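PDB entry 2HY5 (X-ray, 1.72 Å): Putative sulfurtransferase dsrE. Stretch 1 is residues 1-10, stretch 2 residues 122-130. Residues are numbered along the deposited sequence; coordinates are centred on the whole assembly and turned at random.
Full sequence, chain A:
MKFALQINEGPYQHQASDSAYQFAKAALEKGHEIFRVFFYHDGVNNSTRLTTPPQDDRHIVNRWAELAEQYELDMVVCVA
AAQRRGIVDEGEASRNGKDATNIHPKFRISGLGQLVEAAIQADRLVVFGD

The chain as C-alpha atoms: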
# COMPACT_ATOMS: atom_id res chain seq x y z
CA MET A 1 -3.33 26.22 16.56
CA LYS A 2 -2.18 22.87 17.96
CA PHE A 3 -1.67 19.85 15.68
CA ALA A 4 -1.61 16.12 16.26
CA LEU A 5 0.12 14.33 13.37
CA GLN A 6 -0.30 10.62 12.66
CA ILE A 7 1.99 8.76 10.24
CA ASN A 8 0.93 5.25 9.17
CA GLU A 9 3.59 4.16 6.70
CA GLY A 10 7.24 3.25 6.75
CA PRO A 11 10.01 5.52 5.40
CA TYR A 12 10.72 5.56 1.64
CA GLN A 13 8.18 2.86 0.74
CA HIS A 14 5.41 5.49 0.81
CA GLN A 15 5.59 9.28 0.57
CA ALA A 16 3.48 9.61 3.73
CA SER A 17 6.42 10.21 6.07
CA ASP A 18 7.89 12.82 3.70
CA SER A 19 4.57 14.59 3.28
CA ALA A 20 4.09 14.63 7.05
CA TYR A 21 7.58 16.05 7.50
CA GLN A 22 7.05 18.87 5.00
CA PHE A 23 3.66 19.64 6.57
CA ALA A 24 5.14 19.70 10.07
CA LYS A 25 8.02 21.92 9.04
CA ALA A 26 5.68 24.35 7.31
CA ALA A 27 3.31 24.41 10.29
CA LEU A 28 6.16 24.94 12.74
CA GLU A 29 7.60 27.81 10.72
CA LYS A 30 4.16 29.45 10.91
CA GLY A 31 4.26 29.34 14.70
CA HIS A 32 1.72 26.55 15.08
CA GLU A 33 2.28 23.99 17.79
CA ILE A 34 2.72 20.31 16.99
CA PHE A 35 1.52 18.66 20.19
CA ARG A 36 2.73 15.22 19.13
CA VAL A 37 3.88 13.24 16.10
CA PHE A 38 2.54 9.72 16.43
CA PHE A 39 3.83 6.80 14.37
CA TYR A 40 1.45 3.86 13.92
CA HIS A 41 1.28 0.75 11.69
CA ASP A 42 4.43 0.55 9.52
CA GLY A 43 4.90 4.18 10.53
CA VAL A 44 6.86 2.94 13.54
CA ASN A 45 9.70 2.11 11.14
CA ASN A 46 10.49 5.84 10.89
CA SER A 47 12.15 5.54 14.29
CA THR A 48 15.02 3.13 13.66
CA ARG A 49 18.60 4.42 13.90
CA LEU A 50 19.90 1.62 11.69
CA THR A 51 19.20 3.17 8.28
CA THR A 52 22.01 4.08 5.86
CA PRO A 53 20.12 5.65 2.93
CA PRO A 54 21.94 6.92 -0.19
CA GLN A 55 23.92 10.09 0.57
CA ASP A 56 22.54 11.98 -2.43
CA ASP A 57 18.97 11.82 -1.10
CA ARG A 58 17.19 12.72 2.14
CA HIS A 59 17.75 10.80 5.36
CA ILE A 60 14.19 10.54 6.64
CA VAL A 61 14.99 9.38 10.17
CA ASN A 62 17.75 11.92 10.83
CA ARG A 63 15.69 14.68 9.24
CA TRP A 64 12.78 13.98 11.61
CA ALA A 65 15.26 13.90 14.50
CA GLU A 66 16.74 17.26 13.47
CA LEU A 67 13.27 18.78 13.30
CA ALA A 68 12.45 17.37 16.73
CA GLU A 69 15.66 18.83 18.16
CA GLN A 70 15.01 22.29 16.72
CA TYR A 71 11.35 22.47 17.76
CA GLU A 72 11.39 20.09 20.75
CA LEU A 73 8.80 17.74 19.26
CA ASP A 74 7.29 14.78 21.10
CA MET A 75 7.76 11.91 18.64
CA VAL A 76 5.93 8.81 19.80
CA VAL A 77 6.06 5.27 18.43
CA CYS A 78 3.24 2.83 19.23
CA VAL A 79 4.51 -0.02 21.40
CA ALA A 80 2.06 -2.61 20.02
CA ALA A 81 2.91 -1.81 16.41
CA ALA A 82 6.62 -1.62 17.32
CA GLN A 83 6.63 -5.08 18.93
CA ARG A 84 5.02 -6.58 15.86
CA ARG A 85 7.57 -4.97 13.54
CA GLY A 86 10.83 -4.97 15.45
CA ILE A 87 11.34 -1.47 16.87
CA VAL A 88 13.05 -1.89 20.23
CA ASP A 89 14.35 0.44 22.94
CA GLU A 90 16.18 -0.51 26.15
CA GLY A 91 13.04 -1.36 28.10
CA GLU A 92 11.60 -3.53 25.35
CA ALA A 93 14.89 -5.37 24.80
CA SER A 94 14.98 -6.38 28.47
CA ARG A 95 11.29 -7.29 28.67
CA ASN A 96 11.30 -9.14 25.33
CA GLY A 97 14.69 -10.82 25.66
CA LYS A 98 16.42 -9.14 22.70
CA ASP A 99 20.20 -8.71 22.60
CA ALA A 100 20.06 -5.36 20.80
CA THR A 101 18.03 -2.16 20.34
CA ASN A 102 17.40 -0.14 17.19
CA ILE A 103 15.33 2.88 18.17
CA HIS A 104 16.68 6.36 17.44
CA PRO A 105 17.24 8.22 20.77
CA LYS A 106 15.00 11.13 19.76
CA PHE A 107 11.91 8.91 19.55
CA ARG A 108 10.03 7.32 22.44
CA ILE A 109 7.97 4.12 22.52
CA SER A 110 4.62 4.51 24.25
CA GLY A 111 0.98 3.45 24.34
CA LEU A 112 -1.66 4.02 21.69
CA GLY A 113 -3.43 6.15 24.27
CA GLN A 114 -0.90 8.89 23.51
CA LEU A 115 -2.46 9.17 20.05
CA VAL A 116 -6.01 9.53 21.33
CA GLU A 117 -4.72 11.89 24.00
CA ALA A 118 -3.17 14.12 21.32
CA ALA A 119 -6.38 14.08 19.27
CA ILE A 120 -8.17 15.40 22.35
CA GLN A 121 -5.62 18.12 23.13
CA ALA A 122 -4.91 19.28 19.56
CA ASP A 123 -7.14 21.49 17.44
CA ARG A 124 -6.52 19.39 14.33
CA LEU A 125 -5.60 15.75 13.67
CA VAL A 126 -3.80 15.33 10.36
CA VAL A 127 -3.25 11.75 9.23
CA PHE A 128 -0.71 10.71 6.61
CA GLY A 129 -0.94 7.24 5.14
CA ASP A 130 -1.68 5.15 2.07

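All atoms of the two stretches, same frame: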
# COMPACT_ATOMS: atom_id res chain seq x y z
N MET A 1 -2.57 27.41 16.08
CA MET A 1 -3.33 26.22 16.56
C MET A 1 -2.38 25.08 16.93
O MET A 1 -1.18 25.15 16.65
CB MET A 1 -4.30 25.74 15.48
CG MET A 1 -5.38 26.75 15.12
SD MET A 1 -6.68 26.02 14.11
CE MET A 1 -7.98 25.80 15.34
N LYS A 2 -2.94 24.05 17.55
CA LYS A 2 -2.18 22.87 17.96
C LYS A 2 -2.53 21.69 17.06
O LYS A 2 -3.70 21.41 16.82
CB LYS A 2 -2.51 22.50 19.41
CG LYS A 2 -2.30 23.62 20.42
CD LYS A 2 -2.67 23.14 21.82
CE LYS A 2 -2.48 24.23 22.86
NZ LYS A 2 -2.87 23.76 24.22
N PHE A 3 -1.50 21.00 16.57
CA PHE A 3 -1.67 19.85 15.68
C PHE A 3 -1.25 18.53 16.28
O PHE A 3 -0.31 18.46 17.07
CB PHE A 3 -0.83 20.03 14.41
CG PHE A 3 -1.37 21.03 13.45
CD1 PHE A 3 -2.40 20.69 12.57
CD2 PHE A 3 -0.85 22.32 13.40
CE1 PHE A 3 -2.91 21.63 11.67
CE2 PHE A 3 -1.34 23.26 12.50
CZ PHE A 3 -2.37 22.91 11.63
N ALA A 4 -1.94 17.47 15.87
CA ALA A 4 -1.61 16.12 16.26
C ALA A 4 -1.38 15.48 14.90
O ALA A 4 -2.27 15.49 14.05
CB ALA A 4 -2.79 15.45 16.97
N LEU A 5 -0.18 14.95 14.66
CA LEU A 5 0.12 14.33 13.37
C LEU A 5 0.27 12.82 13.53
O LEU A 5 0.95 12.36 14.44
CB LEU A 5 1.40 14.91 12.77
CG LEU A 5 1.46 16.42 12.57
CD1 LEU A 5 2.75 16.78 11.86
CD2 LEU A 5 0.26 16.91 11.77
N GLN A 6 -0.36 12.07 12.63
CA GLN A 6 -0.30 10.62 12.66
C GLN A 6 0.31 10.16 11.34
O GLN A 6 -0.11 10.60 10.27
CB GLN A 6 -1.72 10.05 12.81
CG GLN A 6 -1.77 8.55 13.07
CD GLN A 6 -3.20 8.01 13.04
OE1 GLN A 6 -4.12 8.64 13.55
NE2 GLN A 6 -3.37 6.82 12.46
N ILE A 7 1.32 9.29 11.42
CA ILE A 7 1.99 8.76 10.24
C ILE A 7 1.83 7.24 10.27
O ILE A 7 2.27 6.59 11.22
CB ILE A 7 3.48 9.17 10.23
CG1 ILE A 7 3.57 10.70 10.19
CG2 ILE A 7 4.19 8.57 9.02
CD1 ILE A 7 4.96 11.24 10.38
N ASN A 8 1.21 6.68 9.23
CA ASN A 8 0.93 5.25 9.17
C ASN A 8 1.80 4.37 8.29
O ASN A 8 1.60 3.15 8.25
CB ASN A 8 -0.51 5.01 8.71
CG ASN A 8 -1.53 5.76 9.55
OD1 ASN A 8 -1.32 5.99 10.74
ND2 ASN A 8 -2.65 6.11 8.94
N GLU A 9 2.76 4.96 7.58
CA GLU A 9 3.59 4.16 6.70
C GLU A 9 5.07 4.29 6.97
O GLU A 9 5.54 5.29 7.51
CB GLU A 9 3.32 4.56 5.25
CG GLU A 9 1.85 4.53 4.88
CD GLU A 9 1.21 3.18 5.14
OE1 GLU A 9 1.89 2.15 4.99
OE2 GLU A 9 0.00 3.15 5.47
N GLY A 10 5.81 3.26 6.56
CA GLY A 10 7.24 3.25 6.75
C GLY A 10 7.96 4.23 5.85
O GLY A 10 7.40 4.68 4.84
N ALA A 122 -5.16 18.48 20.76
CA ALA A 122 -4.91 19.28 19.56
C ALA A 122 -6.18 19.82 18.92
O ALA A 122 -7.28 19.29 19.12
CB ALA A 122 -4.12 18.46 18.55
N ASP A 123 -6.02 20.88 18.13
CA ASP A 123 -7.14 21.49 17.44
C ASP A 123 -7.43 20.72 16.15
O ASP A 123 -8.57 20.66 15.70
CB ASP A 123 -6.82 22.94 17.11
CG ASP A 123 -6.66 23.79 18.35
OD1 ASP A 123 -7.60 23.84 19.16
OD2 ASP A 123 -5.59 24.42 18.51
N ARG A 124 -6.38 20.14 15.57
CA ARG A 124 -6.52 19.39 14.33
C ARG A 124 -5.70 18.10 14.35
O ARG A 124 -4.59 18.07 14.88
CB ARG A 124 -6.05 20.23 13.14
CG ARG A 124 -6.78 21.55 12.98
CD ARG A 124 -8.19 21.36 12.48
NE ARG A 124 -8.84 22.64 12.23
CZ ARG A 124 -9.42 23.39 13.17
NH1 ARG A 124 -9.43 22.99 14.43
NH2 ARG A 124 -9.97 24.55 12.83
N LEU A 125 -6.28 17.04 13.78
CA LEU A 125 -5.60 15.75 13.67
C LEU A 125 -5.39 15.52 12.18
O LEU A 125 -6.35 15.37 11.43
CB LEU A 125 -6.47 14.62 14.24
CG LEU A 125 -5.98 13.20 13.93
CD1 LEU A 125 -4.64 12.92 14.61
CD2 LEU A 125 -7.04 12.22 14.40
N VAL A 126 -4.13 15.52 11.77
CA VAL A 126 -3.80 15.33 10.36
C VAL A 126 -3.10 13.99 10.20
O VAL A 126 -2.02 13.77 10.74
CB VAL A 126 -2.89 16.47 9.86
CG1 VAL A 126 -2.74 16.40 8.35
CG2 VAL A 126 -3.48 17.81 10.27
N VAL A 127 -3.75 13.10 9.45
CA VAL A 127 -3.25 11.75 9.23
C VAL A 127 -2.61 11.58 7.86
O VAL A 127 -3.16 12.00 6.84
CB VAL A 127 -4.39 10.72 9.36
CG1 VAL A 127 -3.83 9.30 9.26
CG2 VAL A 127 -5.11 10.92 10.69
N PHE A 128 -1.44 10.95 7.84
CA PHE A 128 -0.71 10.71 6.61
C PHE A 128 -0.54 9.21 6.45
O PHE A 128 0.06 8.55 7.30
CB PHE A 128 0.66 11.39 6.65
CG PHE A 128 0.58 12.89 6.68
CD1 PHE A 128 0.37 13.57 7.88
CD2 PHE A 128 0.69 13.63 5.50
CE1 PHE A 128 0.26 14.97 7.90
CE2 PHE A 128 0.58 15.03 5.52
CZ PHE A 128 0.36 15.69 6.72
N GLY A 129 -1.06 8.67 5.36
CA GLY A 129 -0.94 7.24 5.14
C GLY A 129 -1.02 6.87 3.68
O GLY A 129 -0.62 7.65 2.82
N ASP A 130 -1.54 5.67 3.42
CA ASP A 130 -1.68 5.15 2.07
C ASP A 130 -3.14 5.13 1.64
O ASP A 130 -3.86 4.18 2.03
CB ASP A 130 -1.13 3.73 1.99
CG ASP A 130 0.35 3.68 2.26
OD1 ASP A 130 0.89 2.57 2.45
OD2 ASP A 130 0.98 4.76 2.27
OXT ASP A 130 -3.55 6.06 0.92
O HOH W 1 -2.47 4.22 6.03

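The first and last strands of this chain lie side by side as parallel neighbours, 2-7 against 124-128, their directions 16° apart, and the two stretches bury 912 Å² between them. The rule of the contact is a backbone ladder in which alternate residues of each strand supply the hydrogen bonds, while the side chains sort onto two faces.

A122, the first residue to leave the preceding helix, opens the walk. Its methyl points toward stretch 1 and packs on A4; the two small side chains meet directly, A122 CB to A4 CB at 3.7 Å, where the chain leaves the helix.

D123 joins K2 just before the paired strand begins. Its carboxylate OD2 accepts from K2 N at 2.8 Å, while its own N donates to K2 O at 2.7 Å, so one residue grips both backbone polar atoms of K2. The short aspartate side chain in its m rotamer reaches back to that amide, and the aliphatic base of K2 lies beside it while the lysine's end leads away.

R124 begins the strand. Its N shares K2 O at a longer 3.2 Å, and its O accepts from A4 N at 2.9 Å. On the face it shares with F3, L5, V126 and I7, its CB lies 3.7 Å from F3 CD1. The arginine chain folds back through two m angles, and R124 NH1 donates to D123 O at 2.8 Å. The methyl of M1 covers one face of the guanidinium, with M1 CE 3.3 Å from R124 NH1. This suits a partly exposed site: the arginine's CB rests obliquely against the phenylalanine ring, while NH1 bonds D123 O and NE and NH2 are satisfied elsewhere in the structure.

L125 turns to the face of A4 and Q6. Its CD1 comes within 3.9 Å of A4 CB, a bulky residue filling the room beside a small one.

V126 is the central rung. Its N donates to A4 O at 2.9 Å, and its O accepts from Q6 N at 3.0 Å. The branched side chain spans two neighbours: CB meets L5 CD2 at 3.7 Å, and CG2 meets F3 CD1 at 3.8 Å.

V127 returns to the other face, where its CG1 lies 3.4 Å from N8 ND2 and its CG2 3.8 Å from Q6 OE1. Q6 is extended, and its NE2 donates to N8 OD1 at 2.8 Å, pairing two amides beside the valine; OE1, however, is buried without a partner.

F128 closes the ladder, its N donating to Q6 O at 2.8 Å and its O accepting from N8 N at 2.9 Å. L5 CD2 sits at the ring edge, 4.3 Å from F128 CE1.

At G129 the absence of a side chain matters: an ideal CB would stand only 3.1 Å from N8 ND2.

D130 ends the chain on an uneasy note. Its OD1 lies 2.8 Å from E9 OE1, two acceptors of like charge. A water links the two residues by another route, donating to E9 OE2 at 2.7 Å and accepting from D130 N at 3.1 Å; it does not bridge the two carboxylates.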